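PDB 4YHC: sterol regulatory element-binding protein cleavage-activating protein, which escorts the transcription factor precursor Sre1 for processing when sterol or oxygen is low, this chain being its WD40 domain. Local coordinates for residues A[169-178]-A[190-201]; A[223-231]-A[263-272]. The protein carries 9 engineered substitutions. One frame throughout, in Å; residues are numbered along the deposited sequence.

From the N terminus, interaction 1 comes first: the chain leaves strand 161-170, passes through the loop to strand 175-182, and turns back along strand 187-193 and on into strand 198-204, so the contact closes a hairpin and folds the incoming strand end over it, largely within the predicted fourth WD repeat. Interaction 2 opens only after that one has closed; it spans the four-stranded sheet 226-259 and joins its first strand to the loop and first strand of the sheet that follows. The two are in series, neither nested nor crossed, yet they touch: Lys177 forms a salt bridge with Asp226. Four successive sheets are thereby tied together.

Interaction 1. Residues A[169-178]-A[190-201]; sequences FQLSSPIIKS and ASLTESGEVTVY. Engineered in segment 190-201: Ser191 (natural residue Cys).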
loop_
_atom_site.group_PDB
_atom_site.type_symbol
_atom_site.label_atom_id
_atom_site.label_comp_id
_atom_site.label_asym_id
_atom_site.label_seq_id
_atom_site.Cartn_x
_atom_site.Cartn_y
_atom_site.Cartn_z
ATOM N N PHE A 169 12.321 -20.242 7.785
ATOM C CA PHE A 169 12.233 -19.977 9.209
ATOM C C PHE A 169 10.878 -20.408 9.682
ATOM O O PHE A 169 9.932 -20.532 8.905
ATOM C CB PHE A 169 12.397 -18.506 9.524
ATOM C CG PHE A 169 13.560 -17.831 8.829
ATOM C CD1 PHE A 169 14.843 -18.334 8.918
ATOM C CD2 PHE A 169 13.367 -16.635 8.131
ATOM C CE1 PHE A 169 15.900 -17.691 8.278
ATOM C CE2 PHE A 169 14.431 -15.989 7.505
ATOM C CZ PHE A 169 15.698 -16.523 7.590
ATOM N N GLN A 170 10.772 -20.605 10.985
ATOM C CA GLN A 170 9.540 -21.010 11.577
ATOM C C GLN A 170 9.352 -20.169 12.821
ATOM O O GLN A 170 10.229 -20.074 13.664
ATOM C CB GLN A 170 9.588 -22.496 11.931
ATOM C CG GLN A 170 8.340 -22.959 12.684
ATOM C CD GLN A 170 7.081 -22.771 11.851
ATOM O OE1 GLN A 170 7.099 -22.998 10.637
ATOM N NE2 GLN A 170 5.990 -22.344 12.485
ATOM N N LEU A 171 8.190 -19.555 12.921
ATOM C CA LEU A 171 7.840 -18.785 14.081
ATOM C C LEU A 171 7.037 -19.681 15.031
ATOM O O LEU A 171 6.351 -20.588 14.603
ATOM C CB LEU A 171 7.005 -17.565 13.666
ATOM C CG LEU A 171 7.772 -16.266 13.420
ATOM C CD1 LEU A 171 9.003 -16.413 12.539
ATOM C CD2 LEU A 171 6.825 -15.230 12.837
ATOM N N SER A 172 7.067 -19.327 16.300
ATOM C CA SER A 172 6.424 -20.074 17.365
ATOM C C SER A 172 4.935 -19.820 17.460
ATOM O O SER A 172 4.274 -20.447 18.280
ATOM C CB SER A 172 7.032 -19.641 18.697
ATOM O OG SER A 172 8.448 -19.641 18.597
ATOM N N SER A 173 4.402 -18.898 16.666
ATOM C CA SER A 173 2.969 -18.657 16.663
ATOM C C SER A 173 2.409 -18.365 15.241
ATOM O O SER A 173 3.156 -18.063 14.318
ATOM C CB SER A 173 2.709 -17.508 17.638
ATOM O OG SER A 173 1.347 -17.110 17.651
ATOM N N PRO A 174 1.087 -18.451 15.058
ATOM C CA PRO A 174 0.570 -18.053 13.752
ATOM C C PRO A 174 0.695 -16.536 13.485
ATOM O O PRO A 174 0.602 -15.719 14.388
ATOM C CB PRO A 174 -0.919 -18.464 13.800
ATOM C CG PRO A 174 -1.080 -19.317 15.033
ATOM C CD PRO A 174 -0.009 -18.813 15.976
ATOM N N ILE A 175 0.900 -16.207 12.217
ATOM C CA ILE A 175 1.181 -14.857 11.787
ATOM C C ILE A 175 -0.095 -14.153 11.427
ATOM O O ILE A 175 -0.769 -14.539 10.527
ATOM C CB ILE A 175 2.190 -14.889 10.626
ATOM C CG1 ILE A 175 3.520 -15.298 11.215
ATOM C CG2 ILE A 175 2.327 -13.528 9.915
ATOM C CD1 ILE A 175 4.636 -15.501 10.221
ATOM N N ILE A 176 -0.410 -13.088 12.129
ATOM C CA ILE A 176 -1.560 -12.221 11.792
ATOM C C ILE A 176 -1.248 -11.320 10.561
ATOM O O ILE A 176 -2.108 -11.054 9.745
ATOM C CB ILE A 176 -1.884 -11.300 13.002
ATOM C CG1 ILE A 176 -2.222 -12.118 14.259
ATOM C CG2 ILE A 176 -3.058 -10.384 12.715
ATOM C CD1 ILE A 176 -2.356 -11.248 15.498
ATOM N N LYS A 177 -0.009 -10.854 10.433
ATOM C CA LYS A 177 0.317 -9.809 9.464
ATOM C C LYS A 177 1.824 -9.791 9.267
ATOM O O LYS A 177 2.567 -9.814 10.247
ATOM C CB LYS A 177 -0.150 -8.472 10.041
ATOM C CG LYS A 177 0.318 -7.222 9.342
ATOM C CD LYS A 177 -0.325 -7.091 7.988
ATOM C CE LYS A 177 -0.029 -5.743 7.367
ATOM N NZ LYS A 177 -1.186 -4.864 7.529
ATOM N N SER A 178 2.271 -9.779 8.024
ATOM C CA SER A 178 3.690 -9.656 7.746
ATOM C C SER A 178 3.871 -8.526 6.776
ATOM O O SER A 178 3.028 -8.302 5.954
ATOM C CB SER A 178 4.255 -10.956 7.213
ATOM O OG SER A 178 3.568 -11.309 6.011
ATOM N N ALA A 190 9.045 -8.319 8.789
ATOM C CA ALA A 190 8.477 -8.117 10.135
ATOM C C ALA A 190 7.151 -8.837 10.192
ATOM O O ALA A 190 6.368 -8.725 9.246
ATOM C CB ALA A 190 8.277 -6.630 10.409
ATOM N N SER A 191 6.897 -9.557 11.301
ATOM C CA SER A 191 5.694 -10.358 11.460
ATOM C C SER A 191 5.042 -10.158 12.832
ATOM O O SER A 191 5.664 -10.219 13.858
ATOM C CB SER A 191 6.002 -11.846 11.215
ATOM O OG SER A 191 6.793 -12.033 10.049
ATOM N N LEU A 192 3.774 -9.876 12.828
ATOM C CA LEU A 192 3.012 -9.746 14.060
ATOM C C LEU A 192 2.357 -11.086 14.234
ATOM O O LEU A 192 1.650 -11.556 13.317
ATOM C CB LEU A 192 1.948 -8.649 13.940
ATOM C CG LEU A 192 0.908 -8.573 15.101
ATOM C CD1 LEU A 192 1.640 -8.307 16.398
ATOM C CD2 LEU A 192 -0.062 -7.456 14.811
ATOM N N THR A 193 2.653 -11.762 15.353
ATOM C CA THR A 193 2.049 -13.092 15.615
ATOM C C THR A 193 0.932 -13.006 16.647
ATOM O O THR A 193 0.819 -12.012 17.352
ATOM C CB THR A 193 3.076 -14.092 16.150
ATOM O OG1 THR A 193 3.698 -13.518 17.271
ATOM C CG2 THR A 193 4.165 -14.356 15.151
ATOM N N GLU A 194 0.098 -14.035 16.679
ATOM C CA GLU A 194 -0.986 -14.169 17.694
ATOM C C GLU A 194 -0.546 -14.026 19.150
ATOM O O GLU A 194 -1.346 -13.669 19.989
ATOM C CB GLU A 194 -1.739 -15.469 17.531
ATOM C CG GLU A 194 -2.537 -15.549 16.236
ATOM C CD GLU A 194 -3.326 -16.849 16.106
ATOM O OE1 GLU A 194 -3.392 -17.626 17.092
ATOM O OE2 GLU A 194 -3.887 -17.102 15.007
ATOM N N SER A 195 0.727 -14.278 19.420
ATOM C CA SER A 195 1.346 -14.018 20.710
ATOM C C SER A 195 1.430 -12.578 21.087
ATOM O O SER A 195 1.800 -12.282 22.216
ATOM C CB SER A 195 2.799 -14.497 20.679
ATOM O OG SER A 195 2.942 -15.546 19.748
ATOM N N GLY A 196 1.211 -11.670 20.137
ATOM C CA GLY A 196 1.427 -10.268 20.414
ATOM C C GLY A 196 2.842 -9.785 20.189
ATOM O O GLY A 196 3.106 -8.584 20.293
ATOM N N GLU A 197 3.752 -10.683 19.829
ATOM C CA GLU A 197 5.136 -10.277 19.526
ATOM C C GLU A 197 5.266 -9.801 18.074
ATOM O O GLU A 197 4.596 -10.291 17.166
ATOM C CB GLU A 197 6.091 -11.452 19.761
ATOM C CG GLU A 197 5.995 -12.080 21.159
ATOM C CD GLU A 197 6.652 -13.465 21.273
ATOM O OE1 GLU A 197 6.049 -14.516 20.894
ATOM O OE2 GLU A 197 7.781 -13.506 21.775
ATOM N N VAL A 198 6.148 -8.853 17.846
ATOM C CA VAL A 198 6.586 -8.615 16.484
ATOM C C VAL A 198 8.037 -9.087 16.356
ATOM O O VAL A 198 8.919 -8.664 17.098
ATOM C CB VAL A 198 6.260 -7.186 15.924
ATOM C CG1 VAL A 198 5.977 -6.195 16.988
ATOM C CG2 VAL A 198 7.343 -6.690 15.006
ATOM N N THR A 199 8.239 -10.027 15.438
ATOM C CA THR A 199 9.553 -10.541 15.139
ATOM C C THR A 199 10.029 -9.925 13.816
ATOM O O THR A 199 9.333 -9.972 12.787
ATOM C CB THR A 199 9.551 -12.082 14.984
ATOM O OG1 THR A 199 9.199 -12.677 16.216
ATOM C CG2 THR A 199 10.938 -12.598 14.595
ATOM N N VAL A 200 11.219 -9.394 13.837
ATOM C CA VAL A 200 11.811 -8.846 12.664
ATOM C C VAL A 200 13.032 -9.705 12.291
ATOM O O VAL A 200 14.010 -9.726 13.014
ATOM C CB VAL A 200 12.267 -7.427 12.857
ATOM C CG1 VAL A 200 12.823 -6.902 11.542
ATOM C CG2 VAL A 200 11.165 -6.512 13.369
ATOM N N TYR A 201 12.986 -10.337 11.131
ATOM C CA TYR A 201 14.206 -10.937 10.521
ATOM C C TYR A 201 14.923 -9.953 9.603
ATOM O O TYR A 201 14.344 -9.476 8.610
ATOM C CB TYR A 201 13.859 -12.150 9.684
ATOM C CG TYR A 201 13.750 -13.409 10.478
ATOM C CD1 TYR A 201 14.872 -14.194 10.707
ATOM C CD2 TYR A 201 12.533 -13.824 10.967
ATOM C CE1 TYR A 201 14.782 -15.332 11.436
ATOM C CE2 TYR A 201 12.430 -14.954 11.704
ATOM C CZ TYR A 201 13.551 -15.699 11.935
ATOM O OH TYR A 201 13.427 -16.836 12.630
#
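Leu192 O receives two backbone donors, Ile176 N at 2.8 Å, in the carbonyl plane, and Lys177 N in a weaker bond of 3.4 Å. This forked grip marks a classic beta bulge, which shifts the antiparallel register by one residue between Ile175 and Lys177. Beyond it Leu192 N returns a nearly straight bond to Lys177 O (2.8 Å, 169°), and on the other side Glu194 N, in the type I turn Thr193 to Gly196, binds Pro174 O. The carboxylate of poorly ordered Glu194 lies against the proline ring. Leu171 splits its two methyls: CD2 meets Thr193 CG2 at 3.6 Å, while CD1 comes in plane to the edge of the Tyr201 ring. With CG anti to its carbonyl carbon (chi1 -47°), Phe169 lies over one face of that ring in an offset stack, centroids 4.1 Å apart and planes at 1°. An alanine in place of Tyr201 is likely to leave the Phe169 ring without its stacking partner and open a gap beside Leu171. Backbone bonds fix the bulged first hairpin (175-182 with 187-193) of one WD40 blade, whereas apolar and aromatic packing ties strand 161-170, outermost in the preceding blade, to the same sheet.

Interaction 2. Residues A[223-231]-A[263-272]; sequences TKKDIYGIA and IKVNTFSVGV
Asp226 and Phe268 meet through a carboxylate-to-backbone bond: Phe268 N points nearly along the C-O axis of OD2 at 2.9 Å. The same oxygen accepts a hydrogen bond from water 2, which also donates to Phe268 O, bridging carboxylate and carbonyl. One residue earlier, Lys225 O accepts Asn266 N at 3.0 Å, almost straight (170°). The Lys225 side chain, bent at chi2 and chi4, curls along Ile263 O and brings NZ to within 2.7 Å of it; its ammonium also forms a salt bridge with Asp241. Further along, the contact turns apolar. Tyr228 lays one ring face over the backbone: Val270 N sits 3.5 Å above its centre and Ser269 CA makes a CH-pi contact nearer the rim. With CG anti to the backbone N (chi1 -171°), this ring also sets CD1 against Val270 CB at 3.7 Å, and Tyr228 CB reaches the edge of the Phe268 ring. The Ile230 side chain ends the row, crossing that of Val270 at about a right angle, and its CD1 meets Val272 CG1 tip to tip at 4.2 Å.

In the second shell, Asp226 OD1 accepts Ile227 N, on its anti side and out of the carboxylate plane, and pairs with Lys177, which probably steadies the negative charge. The type II turn Lys264 to Thr267 presents Asn266 N to Lys225 O, and within it Thr267 OG1 bonds Lys264 O. Lys225 and Asp226 both face Ala239 in a classic beta bulge. Side chains pack strand 226-230, first of its WD40 blade, against strand 269-272, which opens the next sheet, 23° from parallel with axes 7.0 Å apart; strand 235-239 flanks the former, strand 281-292 the latter, and Ile227 packs on strands 175-182 and 187-193 of the preceding blade.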
loop_
_atom_site.group_PDB
_atom_site.type_symbol
_atom_site.label_atom_id
_atom_site.label_comp_id
_atom_site.label_asym_id
_atom_site.label_seq_id
_atom_site.Cartn_x
_atom_site.Cartn_y
_atom_site.Cartn_z
ATOM N N THR A 223 -3.622 -5.499 23.617
ATOM C CA THR A 223 -3.579 -6.274 22.389
ATOM C C THR A 223 -2.907 -5.461 21.208
ATOM O O THR A 223 -3.285 -4.319 20.934
ATOM C CB THR A 223 -4.985 -6.578 21.962
ATOM O OG1 THR A 223 -5.680 -7.146 23.064
ATOM C CG2 THR A 223 -5.018 -7.561 20.739
ATOM N N LYS A 224 -1.972 -6.097 20.553
ATOM C CA LYS A 224 -1.307 -5.588 19.306
ATOM C C LYS A 224 -2.239 -5.844 18.127
ATOM O O LYS A 224 -2.780 -6.931 17.958
ATOM C CB LYS A 224 0.037 -6.278 19.121
ATOM C CG LYS A 224 1.135 -5.607 19.919
ATOM C CD LYS A 224 0.906 -5.461 21.438
ATOM C CE LYS A 224 1.539 -6.583 22.275
ATOM N NZ LYS A 224 2.979 -6.820 21.853
ATOM N N LYS A 225 -2.456 -4.834 17.313
ATOM C CA LYS A 225 -3.505 -4.897 16.291
ATOM C C LYS A 225 -2.945 -4.879 14.856
ATOM O O LYS A 225 -3.609 -5.368 13.919
ATOM C CB LYS A 225 -4.455 -3.721 16.488
ATOM C CG LYS A 225 -5.231 -3.710 17.811
ATOM C CD LYS A 225 -6.130 -4.935 17.867
ATOM C CE LYS A 225 -7.206 -4.913 18.969
ATOM N NZ LYS A 225 -8.145 -3.795 18.822
ATOM N N ASP A 226 -1.761 -4.288 14.664
ATOM C CA ASP A 226 -1.248 -4.160 13.296
ATOM C C ASP A 226 0.196 -3.653 13.335
ATOM O O ASP A 226 0.694 -3.115 14.325
ATOM C CB ASP A 226 -2.101 -3.172 12.461
ATOM C CG ASP A 226 -2.242 -3.609 10.985
ATOM O OD1 ASP A 226 -1.435 -4.488 10.526
ATOM O OD2 ASP A 226 -3.132 -3.042 10.273
ATOM N N ILE A 227 0.841 -3.849 12.216
ATOM C CA ILE A 227 2.168 -3.276 11.957
ATOM C C ILE A 227 2.190 -2.694 10.569
ATOM O O ILE A 227 1.524 -3.207 9.650
ATOM C CB ILE A 227 3.303 -4.310 12.115
ATOM C CG1 ILE A 227 3.150 -5.543 11.220
ATOM C CG2 ILE A 227 3.418 -4.752 13.531
ATOM C CD1 ILE A 227 4.330 -6.503 11.353
ATOM N N TYR A 228 2.960 -1.607 10.377
ATOM C CA TYR A 228 3.004 -0.979 9.050
ATOM C C TYR A 228 4.384 -0.345 8.955
ATOM O O TYR A 228 4.885 0.191 9.944
ATOM C CB TYR A 228 1.892 0.080 8.868
ATOM C CG TYR A 228 1.781 0.590 7.445
ATOM C CD1 TYR A 228 2.564 1.672 7.029
ATOM C CD2 TYR A 228 0.951 -0.009 6.508
ATOM C CE1 TYR A 228 2.525 2.139 5.725
ATOM C CE2 TYR A 228 0.880 0.514 5.177
ATOM C CZ TYR A 228 1.701 1.555 4.837
ATOM O OH TYR A 228 1.732 2.124 3.611
ATOM N N GLY A 229 5.010 -0.428 7.805
ATOM C CA GLY A 229 6.422 0.062 7.663
ATOM C C GLY A 229 6.562 1.246 6.715
ATOM O O GLY A 229 5.780 1.382 5.781
ATOM N N ILE A 230 7.482 2.152 6.984
ATOM C CA ILE A 230 7.930 3.154 5.951
ATOM C C ILE A 230 9.383 2.753 5.721
ATOM O O ILE A 230 10.281 3.058 6.525
ATOM C CB ILE A 230 7.877 4.579 6.426
ATOM C CG1 ILE A 230 6.550 4.866 7.084
ATOM C CG2 ILE A 230 8.300 5.602 5.361
ATOM C CD1 ILE A 230 5.558 5.518 6.247
ATOM N N ALA A 231 9.586 2.054 4.628
ATOM C CA ALA A 231 10.800 1.333 4.428
ATOM C C ALA A 231 11.991 2.305 4.287
ATOM O O ALA A 231 13.047 2.106 4.918
ATOM C CB ALA A 231 10.664 0.416 3.199
ATOM N N ILE A 263 -8.015 0.165 17.691
ATOM C CA ILE A 263 -7.859 -0.012 16.227
ATOM C C ILE A 263 -8.258 -1.424 15.907
ATOM O O ILE A 263 -7.902 -2.369 16.593
ATOM C CB ILE A 263 -6.399 0.290 15.828
ATOM C CG1 ILE A 263 -6.191 1.790 15.862
ATOM C CG2 ILE A 263 -6.000 -0.282 14.437
ATOM C CD1 ILE A 263 -4.735 2.174 15.864
ATOM N N LYS A 264 -9.044 -1.591 14.877
ATOM C CA LYS A 264 -9.402 -2.906 14.409
ATOM C C LYS A 264 -8.271 -3.643 13.776
ATOM O O LYS A 264 -7.517 -3.079 13.013
ATOM C CB LYS A 264 -10.550 -2.767 13.434
ATOM C CG LYS A 264 -11.175 -4.072 13.095
ATOM C CD LYS A 264 -12.535 -3.815 12.452
ATOM C CE LYS A 264 -13.096 -5.081 11.828
ATOM N NZ LYS A 264 -12.899 -6.193 12.824
ATOM N N VAL A 265 -8.095 -4.905 14.138
ATOM C CA VAL A 265 -7.010 -5.667 13.659
ATOM C C VAL A 265 -6.870 -5.602 12.107
ATOM O O VAL A 265 -7.817 -5.578 11.354
ATOM C CB VAL A 265 -7.029 -7.130 14.194
ATOM C CG1 VAL A 265 -8.258 -7.845 13.604
ATOM C CG2 VAL A 265 -5.755 -7.811 13.716
ATOM N N ASN A 266 -5.650 -5.441 11.661
ATOM C CA ASN A 266 -5.332 -5.363 10.245
ATOM C C ASN A 266 -5.955 -4.274 9.444
ATOM O O ASN A 266 -6.225 -4.442 8.256
ATOM C CB ASN A 266 -5.682 -6.682 9.593
ATOM C CG ASN A 266 -4.457 -7.473 9.315
ATOM O OD1 ASN A 266 -3.507 -6.976 8.644
ATOM N ND2 ASN A 266 -4.430 -8.682 9.797
ATOM N N THR A 267 -6.268 -3.153 10.052
ATOM C CA THR A 267 -6.882 -2.094 9.247
ATOM C C THR A 267 -6.095 -0.797 9.182
ATOM O O THR A 267 -6.641 0.170 8.683
ATOM C CB THR A 267 -8.278 -1.758 9.774
ATOM O OG1 THR A 267 -8.146 -1.214 11.124
ATOM C CG2 THR A 267 -9.137 -3.085 9.817
ATOM N N PHE A 268 -4.867 -0.798 9.686
ATOM C CA PHE A 268 -4.062 0.363 9.885
ATOM C C PHE A 268 -3.066 0.622 8.715
ATOM O O PHE A 268 -2.355 -0.276 8.301
ATOM C CB PHE A 268 -3.279 0.178 11.185
ATOM C CG PHE A 268 -2.413 1.367 11.588
ATOM C CD1 PHE A 268 -2.941 2.448 12.257
ATOM C CD2 PHE A 268 -1.059 1.360 11.380
ATOM C CE1 PHE A 268 -2.159 3.508 12.666
ATOM C CE2 PHE A 268 -0.256 2.431 11.727
ATOM C CZ PHE A 268 -0.803 3.518 12.377
ATOM N N SER A 269 -2.981 1.844 8.239
ATOM C CA SER A 269 -1.906 2.200 7.315
ATOM C C SER A 269 -1.424 3.612 7.602
ATOM O O SER A 269 -2.065 4.374 8.399
ATOM C CB SER A 269 -2.335 2.003 5.860
ATOM O OG SER A 269 -3.393 2.836 5.604
ATOM N N VAL A 270 -0.279 3.953 6.985
ATOM C CA VAL A 270 0.353 5.248 7.222
ATOM C C VAL A 270 0.759 5.865 5.931
ATOM O O VAL A 270 1.265 5.181 5.083
ATOM C CB VAL A 270 1.609 5.120 8.096
ATOM C CG1 VAL A 270 2.282 6.496 8.395
ATOM C CG2 VAL A 270 1.274 4.372 9.350
ATOM N N GLY A 271 0.591 7.142 5.773
ATOM C CA GLY A 271 1.332 7.822 4.660
ATOM C C GLY A 271 2.047 9.039 5.228
ATOM O O GLY A 271 1.569 9.627 6.217
ATOM N N VAL A 272 3.188 9.395 4.654
ATOM C CA VAL A 272 3.913 10.616 5.002
ATOM C C VAL A 272 4.211 11.469 3.738
ATOM O O VAL A 272 4.337 10.953 2.592
ATOM C CB VAL A 272 5.200 10.314 5.793
ATOM C CG1 VAL A 272 4.929 9.567 7.105
ATOM C CG2 VAL A 272 6.146 9.481 4.947
HETATM O O HOH W 1 -9.530 -5.889 16.453
HETATM O O HOH W 2 -2.802 -3.000 7.603
#